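Local coordinates for protein mersacidin decarboxylase (Bacillus sp., PDB 1P3Y) that catalyses the FAD-dependent oxidative decarboxylation of the C-terminal cysteine of the lantibiotic mersacidin to an aminoenethiol residue, at residues 8-14 / 81-87; 118-122 / 176-180; 149-154 / 168-172. Numbering follows the deposited sequence.

Contact 1 of 3, residues 8-14 / 81-87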
ATOM      1  N   ASP A   8     -38.789 -24.406 -10.995  1.00 75.57           N
ATOM      2  CA  ASP A   8     -37.935 -24.488 -12.175  1.00 81.27           C
ATOM      3  C   ASP A   8     -37.570 -23.123 -12.762  1.00 80.22           C
ATOM      4  O   ASP A   8     -37.354 -22.981 -13.972  1.00 79.30           O
ATOM      5  CB  ASP A   8     -38.617 -25.363 -13.238  1.00 88.75           C
ATOM      6  CG  ASP A   8     -40.138 -25.216 -13.235  1.00 96.80           C
ATOM      7  OD1 ASP A   8     -40.630 -24.131 -13.636  1.00 98.39           O
ATOM      8  OD2 ASP A   8     -40.837 -26.185 -12.822  1.00 98.67           O
ATOM      9  N   LYS A   9     -37.499 -22.120 -11.891  1.00 78.22           N
ATOM     10  CA  LYS A   9     -37.154 -20.763 -12.301  1.00 73.07           C
ATOM     11  C   LYS A   9     -35.888 -20.261 -11.584  1.00 68.56           C
ATOM     12  O   LYS A   9     -35.578 -20.672 -10.458  1.00 61.79           O
ATOM     13  CB  LYS A   9     -38.326 -19.820 -12.009  1.00 74.93           C
ATOM     14  CG  LYS A   9     -39.598 -20.157 -12.755  1.00 72.56           C
ATOM     15  CD  LYS A   9     -39.404 -19.980 -14.249  1.00 77.42           C
ATOM     16  CE  LYS A   9     -40.615 -20.444 -15.051  1.00 74.06           C
ATOM     17  NZ  LYS A   9     -40.442 -20.036 -16.475  1.00 73.31           N
ATOM     18  N   LYS A  10     -35.153 -19.383 -12.258  1.00 65.58           N
ATOM     19  CA  LYS A  10     -33.927 -18.802 -11.709  1.00 62.32           C
ATOM     20  C   LYS A  10     -34.257 -17.465 -11.032  1.00 58.21           C
ATOM     21  O   LYS A  10     -34.809 -16.554 -11.654  1.00 58.23           O
ATOM     22  CB  LYS A  10     -32.900 -18.600 -12.830  1.00 59.16           C
ATOM     23  CG  LYS A  10     -32.476 -19.907 -13.479  1.00 61.83           C
ATOM     24  CD  LYS A  10     -31.554 -19.711 -14.673  1.00 62.90           C
ATOM     25  CE  LYS A  10     -31.044 -21.059 -15.156  1.00 64.04           C
ATOM     26  NZ  LYS A  10     -30.041 -20.940 -16.259  1.00 71.04           N
ATOM     27  N   LEU A  11     -33.931 -17.364  -9.750  1.00 55.22           N
ATOM     28  CA  LEU A  11     -34.203 -16.154  -8.979  1.00 55.06           C
ATOM     29  C   LEU A  11     -32.951 -15.346  -8.635  1.00 55.32           C
ATOM     30  O   LEU A  11     -31.960 -15.877  -8.102  1.00 53.86           O
ATOM     31  CB  LEU A  11     -34.914 -16.512  -7.676  1.00 52.82           C
ATOM     32  CG  LEU A  11     -35.122 -15.338  -6.726  1.00 54.50           C
ATOM     33  CD1 LEU A  11     -36.047 -14.312  -7.385  1.00 51.27           C
ATOM     34  CD2 LEU A  11     -35.711 -15.847  -5.400  1.00 53.05           C
ATOM     35  N   LEU A  12     -33.008 -14.059  -8.951  1.00 54.10           N
ATOM     36  CA  LEU A  12     -31.918 -13.146  -8.651  1.00 48.36           C
ATOM     37  C   LEU A  12     -32.423 -12.166  -7.600  1.00 47.22           C
ATOM     38  O   LEU A  12     -33.448 -11.503  -7.783  1.00 45.59           O
ATOM     39  CB  LEU A  12     -31.481 -12.372  -9.897  1.00 44.78           C
ATOM     40  CG  LEU A  12     -30.378 -11.327  -9.653  1.00 44.64           C
ATOM     41  CD1 LEU A  12     -29.141 -12.025  -9.093  1.00 39.14           C
ATOM     42  CD2 LEU A  12     -30.044 -10.578 -10.955  1.00 39.25           C
ATOM     43  N   ILE A  13     -31.706 -12.093  -6.493  1.00 45.49           N
ATOM     44  CA  ILE A  13     -32.061 -11.173  -5.434  1.00 45.36           C
ATOM     45  C   ILE A  13     -31.023 -10.053  -5.313  1.00 44.82           C
ATOM     46  O   ILE A  13     -29.827 -10.310  -5.101  1.00 45.51           O
ATOM     47  CB  ILE A  13     -32.193 -11.926  -4.119  1.00 45.68           C
ATOM     48  CG1 ILE A  13     -33.450 -12.793  -4.190  1.00 50.26           C
ATOM     49  CG2 ILE A  13     -32.254 -10.955  -2.946  1.00 38.58           C
ATOM     50  CD1 ILE A  13     -33.427 -13.951  -3.215  1.00 62.32           C
ATOM     51  N   GLY A  14     -31.485  -8.815  -5.476  1.00 43.00           N
ATOM     52  CA  GLY A  14     -30.607  -7.669  -5.359  1.00 39.09           C
ATOM     53  C   GLY A  14     -30.711  -7.123  -3.952  1.00 42.80           C
ATOM     54  O   GLY A  14     -31.796  -6.768  -3.516  1.00 46.49           O
ATOM     55  N   TRP A  81     -29.876 -14.120 -17.282  1.00 61.52           N
ATOM     56  CA  TRP A  81     -29.766 -15.375 -16.526  1.00 59.02           C
ATOM     57  C   TRP A  81     -30.986 -15.624 -15.659  1.00 58.96           C
ATOM     58  O   TRP A  81     -31.500 -16.750 -15.588  1.00 61.53           O
ATOM     59  CB  TRP A  81     -28.542 -15.353 -15.592  1.00 54.97           C
ATOM     60  CG  TRP A  81     -28.490 -16.537 -14.646  1.00 49.83           C
ATOM     61  CD1 TRP A  81     -27.992 -17.775 -14.920  1.00 49.84           C
ATOM     62  CD2 TRP A  81     -29.051 -16.616 -13.321  1.00 42.44           C
ATOM     63  NE1 TRP A  81     -28.209 -18.622 -13.861  1.00 49.11           N
ATOM     64  CE2 TRP A  81     -28.862 -17.939 -12.866  1.00 46.42           C
ATOM     65  CE3 TRP A  81     -29.701 -15.702 -12.481  1.00 43.19           C
ATOM     66  CZ2 TRP A  81     -29.304 -18.377 -11.600  1.00 44.19           C
ATOM     67  CZ3 TRP A  81     -30.143 -16.135 -11.220  1.00 42.82           C
ATOM     68  CH2 TRP A  81     -29.940 -17.463 -10.796  1.00 43.78           C
ATOM     69  N   ALA A  82     -31.423 -14.568 -14.982  1.00 58.50           N
ATOM     70  CA  ALA A  82     -32.546 -14.653 -14.069  1.00 60.12           C
ATOM     71  C   ALA A  82     -33.898 -14.604 -14.769  1.00 61.41           C
ATOM     72  O   ALA A  82     -34.069 -13.903 -15.770  1.00 59.84           O
ATOM     73  CB  ALA A  82     -32.442 -13.536 -13.031  1.00 54.55           C
ATOM     74  N   ASP A  83     -34.845 -15.379 -14.239  1.00 60.78           N
ATOM     75  CA  ASP A  83     -36.208 -15.418 -14.761  1.00 61.80           C
ATOM     76  C   ASP A  83     -36.981 -14.397 -13.944  1.00 61.92           C
ATOM     77  O   ASP A  83     -37.885 -13.720 -14.446  1.00 63.63           O
ATOM     78  CB  ASP A  83     -36.850 -16.799 -14.563  1.00 63.18           C
ATOM     79  CG  ASP A  83     -36.166 -17.882 -15.359  1.00 64.95           C
ATOM     80  OD1 ASP A  83     -35.949 -17.668 -16.574  1.00 68.78           O
ATOM     81  OD2 ASP A  83     -35.853 -18.943 -14.770  1.00 62.44           O
ATOM     82  N   ILE A  84     -36.625 -14.305 -12.668  1.00 58.24           N
ATOM     83  CA  ILE A  84     -37.263 -13.359 -11.774  1.00 56.62           C
ATOM     84  C   ILE A  84     -36.199 -12.539 -11.046  1.00 59.59           C
ATOM     85  O   ILE A  84     -35.229 -13.088 -10.505  1.00 58.92           O
ATOM     86  CB  ILE A  84     -38.141 -14.086 -10.737  1.00 57.38           C
ATOM     87  CG1 ILE A  84     -39.263 -14.847 -11.457  1.00 55.05           C
ATOM     88  CG2 ILE A  84     -38.722 -13.075  -9.734  1.00 49.19           C
ATOM     89  CD1 ILE A  84     -39.952 -15.879 -10.581  1.00 57.47           C
ATOM     90  N   TYR A  85     -36.376 -11.219 -11.055  1.00 58.61           N
ATOM     91  CA  TYR A  85     -35.450 -10.314 -10.377  1.00 49.79           C
ATOM     92  C   TYR A  85     -36.213  -9.573  -9.293  1.00 48.39           C
ATOM     93  O   TYR A  85     -37.127  -8.781  -9.548  1.00 47.40           O
ATOM     94  CB  TYR A  85     -34.826  -9.328 -11.370  1.00 45.09           C
ATOM     95  CG  TYR A  85     -33.833  -8.348 -10.763  1.00 43.45           C
ATOM     96  CD1 TYR A  85     -32.933  -8.748  -9.776  1.00 39.85           C
ATOM     97  CD2 TYR A  85     -33.738  -7.037 -11.252  1.00 42.23           C
ATOM     98  CE1 TYR A  85     -31.950  -7.864  -9.295  1.00 43.93           C
ATOM     99  CE2 TYR A  85     -32.769  -6.151 -10.787  1.00 46.36           C
ATOM    100  CZ  TYR A  85     -31.874  -6.567  -9.808  1.00 47.55           C
ATOM    101  OH  TYR A  85     -30.914  -5.677  -9.362  1.00 46.11           O
ATOM    102  N   CYS A  86     -35.820  -9.846  -8.066  1.00 49.56           N
ATOM    103  CA  CYS A  86     -36.461  -9.243  -6.934  1.00 49.37           C
ATOM    104  C   CYS A  86     -35.427  -8.512  -6.082  1.00 47.64           C
ATOM    105  O   CYS A  86     -34.404  -9.074  -5.692  1.00 48.65           O
ATOM    106  CB  CYS A  86     -37.178 -10.358  -6.155  1.00 51.81           C
ATOM    107  SG  CYS A  86     -37.706  -9.894  -4.530  1.00 71.26           S
ATOM    108  N   ILE A  87     -35.684  -7.237  -5.815  1.00 48.73           N
ATOM    109  CA  ILE A  87     -34.785  -6.442  -4.996  1.00 44.58           C
ATOM    110  C   ILE A  87     -35.324  -6.312  -3.572  1.00 47.76           C
ATOM    111  O   ILE A  87     -36.326  -5.642  -3.331  1.00 47.59           O
ATOM    112  CB  ILE A  87     -34.582  -5.038  -5.603  1.00 45.87           C
ATOM    113  CG1 ILE A  87     -33.912  -5.178  -6.980  1.00 43.53           C
ATOM    114  CG2 ILE A  87     -33.743  -4.152  -4.636  1.00 36.23           C
ATOM    115  CD1 ILE A  87     -33.736  -3.855  -7.745  1.00 40.90           C
TER
HETATM  116  O   HOH W   1     -35.507 -22.213 -15.923  1.00 70.42           O
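Lys-10 lays the aliphatic part of its side chain over one face of the Trp-81 indole. Lys-10 CB sits 3.8 Å from the centroid of the six-membered ring of Trp-81, 14° off the ring normal, a CH-pi contact. Trp-81 also takes part in a cation-pi contact with Arg-39. Asp-83 ties the start of strand 10-15 to the turn after helix 75-81. Asp-83 OD2 accepts a short hydrogen bond from Lys-10 N (2.6 Å). Lys-10 O in turn receives both Asp-83 N (2.8 Å) and Ile-84 N (3.1 Å). From here the two strands run side by side in parallel, at 21°. The ladder continues with Leu-12 N to Ile-84 O, Cys-86 N to Leu-12 O and Gly-14 N to Cys-86 O, each 2.9 Å. These are the central strands of a Rossmann-type sheet. Strand 10-15 has strand 37-42 as its other neighbour in the sheet, and strand 84-90 has strand 119-122. On one face Leu-11 CD1 meets Ile-84 CG2 at 3.8 Å, with Ile-13 and Cys-86 on the same side. On the other face Leu-12 CB packs on Ala-82 CB at 3.5 Å, and Leu-12 CD2 on Tyr-85 CD1 at 3.6 Å. Tyr-85 is hydrogen-bonded through OH to Val-107 O; its side chain lies about 8 Å from that of the active-site residue His-75.

Contact 2 of 3, residues 118-122 / 176-180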
ATOM      1  N   THR A 118     -39.336  -5.815 -12.625  1.00 51.95           N
ATOM      2  CA  THR A 118     -38.707  -6.166 -11.350  1.00 52.06           C
ATOM      3  C   THR A 118     -39.648  -5.943 -10.170  1.00 52.25           C
ATOM      4  O   THR A 118     -40.386  -4.954 -10.128  1.00 51.69           O
ATOM      5  CB  THR A 118     -37.425  -5.295 -11.108  1.00 52.31           C
ATOM      6  OG1 THR A 118     -36.468  -5.553 -12.138  1.00 51.84           O
ATOM      7  CG2 THR A 118     -36.802  -5.590  -9.742  1.00 47.09           C
ATOM      8  N   ILE A 119     -39.613  -6.849  -9.198  1.00 50.55           N
ATOM      9  CA  ILE A 119     -40.448  -6.671  -8.021  1.00 51.69           C
ATOM     10  C   ILE A 119     -39.561  -6.100  -6.909  1.00 51.60           C
ATOM     11  O   ILE A 119     -38.515  -6.672  -6.598  1.00 48.26           O
ATOM     12  CB  ILE A 119     -41.102  -8.007  -7.555  1.00 49.47           C
ATOM     13  CG1 ILE A 119     -41.617  -7.853  -6.123  1.00 52.04           C
ATOM     14  CG2 ILE A 119     -40.106  -9.134  -7.618  1.00 56.03           C
ATOM     15  CD1 ILE A 119     -42.318  -9.068  -5.591  1.00 62.83           C
ATOM     16  N   PHE A 120     -39.990  -4.976  -6.327  1.00 50.70           N
ATOM     17  CA  PHE A 120     -39.261  -4.297  -5.257  1.00 48.65           C
ATOM     18  C   PHE A 120     -39.865  -4.479  -3.876  1.00 50.75           C
ATOM     19  O   PHE A 120     -41.082  -4.460  -3.718  1.00 54.07           O
ATOM     20  CB  PHE A 120     -39.223  -2.789  -5.505  1.00 50.17           C
ATOM     21  CG  PHE A 120     -38.500  -2.393  -6.740  1.00 52.51           C
ATOM     22  CD1 PHE A 120     -39.097  -2.547  -7.991  1.00 52.34           C
ATOM     23  CD2 PHE A 120     -37.209  -1.850  -6.656  1.00 49.86           C
ATOM     24  CE1 PHE A 120     -38.421  -2.161  -9.152  1.00 51.56           C
ATOM     25  CE2 PHE A 120     -36.518  -1.460  -7.796  1.00 45.74           C
ATOM     26  CZ  PHE A 120     -37.122  -1.613  -9.053  1.00 53.99           C
ATOM     27  N   PHE A 121     -39.008  -4.623  -2.872  1.00 49.34           N
ATOM     28  CA  PHE A 121     -39.459  -4.740  -1.491  1.00 47.20           C
ATOM     29  C   PHE A 121     -38.817  -3.605  -0.696  1.00 46.68           C
ATOM     30  O   PHE A 121     -37.857  -3.817   0.032  1.00 45.22           O
ATOM     31  CB  PHE A 121     -39.045  -6.076  -0.872  1.00 47.06           C
ATOM     32  CG  PHE A 121     -39.854  -7.247  -1.347  1.00 47.30           C
ATOM     33  CD1 PHE A 121     -39.605  -7.830  -2.590  1.00 47.21           C
ATOM     34  CD2 PHE A 121     -40.845  -7.792  -0.525  1.00 47.37           C
ATOM     35  CE1 PHE A 121     -40.324  -8.949  -3.010  1.00 49.82           C
ATOM     36  CE2 PHE A 121     -41.572  -8.910  -0.929  1.00 48.08           C
ATOM     37  CZ  PHE A 121     -41.311  -9.498  -2.177  1.00 53.13           C
ATOM     38  N   PRO A 122     -39.344  -2.379  -0.830  1.00 47.83           N
ATOM     39  CA  PRO A 122     -38.800  -1.222  -0.115  1.00 48.65           C
ATOM     40  C   PRO A 122     -38.694  -1.400   1.390  1.00 49.02           C
ATOM     41  O   PRO A 122     -39.472  -2.128   2.006  1.00 52.72           O
ATOM     42  CB  PRO A 122     -39.764  -0.096  -0.488  1.00 48.86           C
ATOM     43  CG  PRO A 122     -40.201  -0.472  -1.849  1.00 46.66           C
ATOM     44  CD  PRO A 122     -40.435  -1.964  -1.730  1.00 50.54           C
ATOM     45  N   ALA A 176     -43.526 -12.772   1.509  1.00 59.81           N
ATOM     46  CA  ALA A 176     -42.665 -12.366   0.401  1.00 56.15           C
ATOM     47  C   ALA A 176     -42.679 -13.391  -0.734  1.00 54.20           C
ATOM     48  O   ALA A 176     -42.779 -13.028  -1.913  1.00 48.85           O
ATOM     49  CB  ALA A 176     -41.257 -12.157   0.900  1.00 55.95           C
ATOM     50  N   LEU A 177     -42.572 -14.669  -0.383  1.00 53.24           N
ATOM     51  CA  LEU A 177     -42.595 -15.721  -1.399  1.00 59.62           C
ATOM     52  C   LEU A 177     -43.896 -15.625  -2.205  1.00 61.26           C
ATOM     53  O   LEU A 177     -43.882 -15.664  -3.442  1.00 59.15           O
ATOM     54  CB  LEU A 177     -42.485 -17.105  -0.745  1.00 61.86           C
ATOM     55  CG  LEU A 177     -42.726 -18.334  -1.638  1.00 63.81           C
ATOM     56  CD1 LEU A 177     -41.849 -18.281  -2.891  1.00 61.52           C
ATOM     57  CD2 LEU A 177     -42.430 -19.599  -0.822  1.00 64.51           C
ATOM     58  N   LEU A 178     -45.015 -15.482  -1.492  1.00 60.79           N
ATOM     59  CA  LEU A 178     -46.318 -15.371  -2.133  1.00 62.30           C
ATOM     60  C   LEU A 178     -46.345 -14.173  -3.081  1.00 62.07           C
ATOM     61  O   LEU A 178     -46.825 -14.276  -4.223  1.00 62.08           O
ATOM     62  CB  LEU A 178     -47.416 -15.240  -1.073  1.00 61.99           C
ATOM     63  CG  LEU A 178     -47.544 -16.426  -0.101  1.00 65.15           C
ATOM     64  CD1 LEU A 178     -48.636 -16.123   0.921  1.00 61.76           C
ATOM     65  CD2 LEU A 178     -47.871 -17.714  -0.860  1.00 57.64           C
ATOM     66  N   ALA A 179     -45.824 -13.040  -2.612  1.00 60.42           N
ATOM     67  CA  ALA A 179     -45.786 -11.838  -3.435  1.00 56.50           C
ATOM     68  C   ALA A 179     -44.972 -12.114  -4.703  1.00 58.84           C
ATOM     69  O   ALA A 179     -45.325 -11.643  -5.787  1.00 61.39           O
ATOM     70  CB  ALA A 179     -45.191 -10.692  -2.648  1.00 51.72           C
ATOM     71  N   ILE A 180     -43.896 -12.890  -4.580  1.00 58.69           N
ATOM     72  CA  ILE A 180     -43.091 -13.207  -5.751  1.00 63.22           C
ATOM     73  C   ILE A 180     -43.936 -14.026  -6.733  1.00 65.54           C
ATOM     74  O   ILE A 180     -43.975 -13.729  -7.934  1.00 62.43           O
ATOM     75  CB  ILE A 180     -41.826 -14.051  -5.394  1.00 67.33           C
ATOM     76  CG1 ILE A 180     -40.994 -13.359  -4.316  1.00 62.70           C
ATOM     77  CG2 ILE A 180     -40.975 -14.272  -6.651  1.00 60.93           C
ATOM     78  CD1 ILE A 180     -40.486 -12.028  -4.722  1.00 70.09           C
TER
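This is apolar packing of a helix against a face of the central sheet. Helix 173-183, the last helix of the chain, covers strand 119-122 here. The segment axes approach to 10.4 Å, and their directions differ by 152°, so the helix runs roughly back along the strand. The contact is buried and made by side chains; the two backbones are not hydrogen-bonded to each other. Ile-119 and Phe-121, two residues apart on the strand, point their CA-to-CB bonds toward the helix. Phe-120, between them, goes to the opposite face and packs on helix 92-99. In the Rossmann-type three-layer fold of this flavoprotein, helices lie on both sides of a parallel sheet, and strand 119-122 thus meets a helix on each side. On the helix, Ala-176, Ala-179 and Ile-180 take part. The spacing of three and four residues brings them to one side, while Leu-177 points away and packs on helix 25-31. Ile-180 reaches in with CD1, which lies 3.6 Å from Ile-119 CD1 and 3.5 Å from Phe-121 CE1. It meets the Phe-121 ring at its edge. The ring also touches the two alanines: Phe-121 CE2 is 3.7 Å from Ala-176 CB, and Phe-121 CZ is 4.1 Å from Ala-179 CB. Ile-119 CD1 also lies 4.4 Å from Ala-179 CB. Cys-86 of the neighbouring strand 84-90 touches Ile-119, Phe-121 and Ile-180.

Contact 3 of 3, residues 149-154 / 168-172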
ATOM      1  N   ILE A 149     -43.841  -4.210  -3.454  1.00 51.84           N
ATOM      2  CA  ILE A 149     -44.424  -4.748  -2.234  1.00 52.60           C
ATOM      3  C   ILE A 149     -44.183  -3.748  -1.112  1.00 57.60           C
ATOM      4  O   ILE A 149     -43.046  -3.459  -0.747  1.00 60.41           O
ATOM      5  CB  ILE A 149     -43.789  -6.100  -1.874  1.00 53.16           C
ATOM      6  CG1 ILE A 149     -43.951  -7.081  -3.047  1.00 57.58           C
ATOM      7  CG2 ILE A 149     -44.376  -6.629  -0.588  1.00 49.68           C
ATOM      8  CD1 ILE A 149     -45.319  -7.067  -3.720  1.00 56.94           C
ATOM      9  N   GLU A 150     -45.263  -3.202  -0.574  1.00 61.17           N
ATOM     10  CA  GLU A 150     -45.151  -2.219   0.487  1.00 61.89           C
ATOM     11  C   GLU A 150     -44.648  -2.851   1.775  1.00 62.62           C
ATOM     12  O   GLU A 150     -44.801  -4.046   2.003  1.00 62.61           O
ATOM     13  CB  GLU A 150     -46.522  -1.556   0.726  1.00 66.21           C
ATOM     14  CG  GLU A 150     -47.169  -0.973  -0.543  1.00 71.90           C
ATOM     15  CD  GLU A 150     -47.464   0.524  -0.449  1.00 74.08           C
ATOM     16  OE1 GLU A 150     -47.561   1.184  -1.525  1.00 72.60           O
ATOM     17  OE2 GLU A 150     -47.606   1.025   0.698  1.00 72.08           O
ATOM     18  N   PRO A 151     -43.987  -2.062   2.617  1.00 67.56           N
ATOM     19  CA  PRO A 151     -43.501  -2.623   3.883  1.00 69.94           C
ATOM     20  C   PRO A 151     -44.654  -2.568   4.906  1.00 71.34           C
ATOM     21  O   PRO A 151     -45.633  -1.830   4.725  1.00 72.21           O
ATOM     22  CB  PRO A 151     -42.337  -1.696   4.246  1.00 70.63           C
ATOM     23  CG  PRO A 151     -42.777  -0.371   3.669  1.00 70.40           C
ATOM     24  CD  PRO A 151     -43.330  -0.778   2.316  1.00 69.52           C
ATOM     25  N   VAL A 152     -44.542  -3.345   5.974  1.00 70.51           N
ATOM     26  CA  VAL A 152     -45.579  -3.375   6.995  1.00 69.91           C
ATOM     27  C   VAL A 152     -45.096  -2.797   8.319  1.00 71.34           C
ATOM     28  O   VAL A 152     -43.929  -2.916   8.669  1.00 71.71           O
ATOM     29  CB  VAL A 152     -46.076  -4.823   7.227  1.00 68.64           C
ATOM     30  CG1 VAL A 152     -46.841  -5.297   6.016  1.00 69.26           C
ATOM     31  CG2 VAL A 152     -44.901  -5.754   7.473  1.00 62.45           C
ATOM     32  N   GLU A 153     -46.000  -2.168   9.057  1.00 73.49           N
ATOM     33  CA  GLU A 153     -45.651  -1.591  10.347  1.00 74.79           C
ATOM     34  C   GLU A 153     -45.498  -2.726  11.348  1.00 75.31           C
ATOM     35  O   GLU A 153     -46.190  -3.737  11.268  1.00 73.58           O
ATOM     36  CB  GLU A 153     -46.749  -0.645  10.805  1.00 76.81           C
ATOM     37  CG  GLU A 153     -47.364   0.120   9.659  1.00 83.84           C
ATOM     38  CD  GLU A 153     -48.253   1.241  10.123  1.00 88.86           C
ATOM     39  OE1 GLU A 153     -48.982   1.799   9.269  1.00 89.67           O
ATOM     40  OE2 GLU A 153     -48.212   1.566  11.335  1.00 91.09           O
ATOM     41  N   ILE A 154     -44.590  -2.556  12.295  1.00 79.53           N
ATOM     42  CA  ILE A 154     -44.362  -3.588  13.288  1.00 82.87           C
ATOM     43  C   ILE A 154     -43.893  -3.067  14.647  1.00 84.69           C
ATOM     44  O   ILE A 154     -43.613  -1.871  14.818  1.00 83.74           O
ATOM     45  CB  ILE A 154     -43.347  -4.633  12.760  1.00 84.08           C
ATOM     46  CG1 ILE A 154     -42.389  -3.981  11.751  1.00 83.09           C
ATOM     47  CG2 ILE A 154     -44.094  -5.808  12.129  1.00 85.24           C
ATOM     48  CD1 ILE A 154     -41.569  -2.842  12.311  1.00 81.26           C
ATOM     49  N   ARG A 168     -41.726   0.389  10.490  1.00 70.95           N
ATOM     50  CA  ARG A 168     -42.030  -0.396   9.300  1.00 73.78           C
ATOM     51  C   ARG A 168     -40.921  -1.386   8.955  1.00 73.18           C
ATOM     52  O   ARG A 168     -39.759  -1.169   9.306  1.00 75.46           O
ATOM     53  CB  ARG A 168     -42.288   0.516   8.104  1.00 74.45           C
ATOM     54  CG  ARG A 168     -43.548   1.361   8.233  1.00 75.35           C
ATOM     55  CD  ARG A 168     -43.718   2.223   7.004  1.00 77.98           C
ATOM     56  NE  ARG A 168     -44.864   1.815   6.205  1.00 82.35           N
ATOM     57  CZ  ARG A 168     -46.124   2.126   6.496  1.00 85.56           C
ATOM     58  NH1 ARG A 168     -46.390   2.858   7.570  1.00 88.52           N
ATOM     59  NH2 ARG A 168     -47.116   1.709   5.716  1.00 86.33           N
ATOM     60  N   GLY A 169     -41.307  -2.469   8.271  1.00 70.79           N
ATOM     61  CA  GLY A 169     -40.388  -3.526   7.886  1.00 63.24           C
ATOM     62  C   GLY A 169     -40.867  -4.393   6.725  1.00 61.44           C
ATOM     63  O   GLY A 169     -41.906  -4.154   6.120  1.00 60.16           O
ATOM     64  N   LEU A 170     -40.084  -5.412   6.404  1.00 60.88           N
ATOM     65  CA  LEU A 170     -40.407  -6.317   5.310  1.00 59.45           C
ATOM     66  C   LEU A 170     -41.359  -7.409   5.782  1.00 57.24           C
ATOM     67  O   LEU A 170     -41.310  -7.809   6.947  1.00 54.04           O
ATOM     68  CB  LEU A 170     -39.119  -6.969   4.782  1.00 57.58           C
ATOM     69  CG  LEU A 170     -38.091  -6.095   4.057  1.00 58.11           C
ATOM     70  CD1 LEU A 170     -36.742  -6.816   4.036  1.00 53.10           C
ATOM     71  CD2 LEU A 170     -38.579  -5.784   2.638  1.00 54.70           C
ATOM     72  N   ILE A 171     -42.215  -7.895   4.885  1.00 51.91           N
ATOM     73  CA  ILE A 171     -43.132  -8.957   5.265  1.00 54.45           C
ATOM     74  C   ILE A 171     -42.318 -10.238   5.349  1.00 54.60           C
ATOM     75  O   ILE A 171     -41.404 -10.447   4.569  1.00 59.04           O
ATOM     76  CB  ILE A 171     -44.328  -9.147   4.253  1.00 54.11           C
ATOM     77  CG1 ILE A 171     -43.854  -9.694   2.901  1.00 55.11           C
ATOM     78  CG2 ILE A 171     -45.068  -7.837   4.084  1.00 50.07           C
ATOM     79  CD1 ILE A 171     -43.104  -8.723   2.056  1.00 68.45           C
ATOM     80  N   THR A 172     -42.643 -11.081   6.319  1.00 55.70           N
ATOM     81  CA  THR A 172     -41.943 -12.346   6.522  1.00 54.84           C
ATOM     82  C   THR A 172     -41.653 -13.100   5.213  1.00 53.28           C
ATOM     83  O   THR A 172     -42.336 -12.906   4.197  1.00 51.48           O
ATOM     84  CB  THR A 172     -42.764 -13.235   7.491  1.00 55.93           C
ATOM     85  OG1 THR A 172     -44.089 -13.422   6.967  1.00 58.06           O
ATOM     86  CG2 THR A 172     -42.886 -12.548   8.851  1.00 47.65           C
TER
HETATM   87  O   HOH W   2     -42.292  -5.782   2.784  1.00 44.77           O
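Two backbone hydrogen bonds pair Val-152 with Gly-169: Val-152 N to Gly-169 O (2.8 Å) and Gly-169 N to Val-152 O (2.7 Å). They form a single antiparallel bridge, a hydrogen-bonded pair, within the long loop between strand 147-148 and helix 173-183. It pairs the parts of the loop on either side of residues 156-167, which are not modelled. Beside it, Glu-153 OE1 and Arg-168 NH1 form a salt bridge at 3.3 Å, with a weak hydrogen bond. Arg-168 NH1 also has a long, weak ion pair with Asp-126. One face of the guanidinium is covered by Glu-153 CG. A water links Glu-150 O (3.1 Å) to Ile-171 N (3.0 Å). Glu-150 OE1 itself forms a salt bridge with Arg-142. Further along, the side chain of Ile-171 packs inward, touching Phe-121 and Ala-176. Ile-171 CG2 lies 3.7 Å from Val-152 CG1, and Ile-171 CD1 lies 3.6 Å from Ile-149 CG2.

How the contacts relate
The contacts run from the middle of the sheet to the surface. Contact 1 joins strands 10-15 and 84-90. Contact 2 lies about 11 Å away, centre to centre, on the next strand, 119-122. The two share the sheet, where Ile-87 N and O probably hydrogen-bond to Ile-119 O and Phe-121 N, respectively. Contact 3 is further out; its centre is about 11 Å from that of contact 2 and about 21 Å from that of contact 1. It touches contact 2 through the probable hydrogen bond between Phe-120 O and Ile-149 N. Along the chain, contact 1 closes first. Contact 3 is nested inside the loop closed by contact 2, so the bridged loop leads directly into the helix that packs on the sheet.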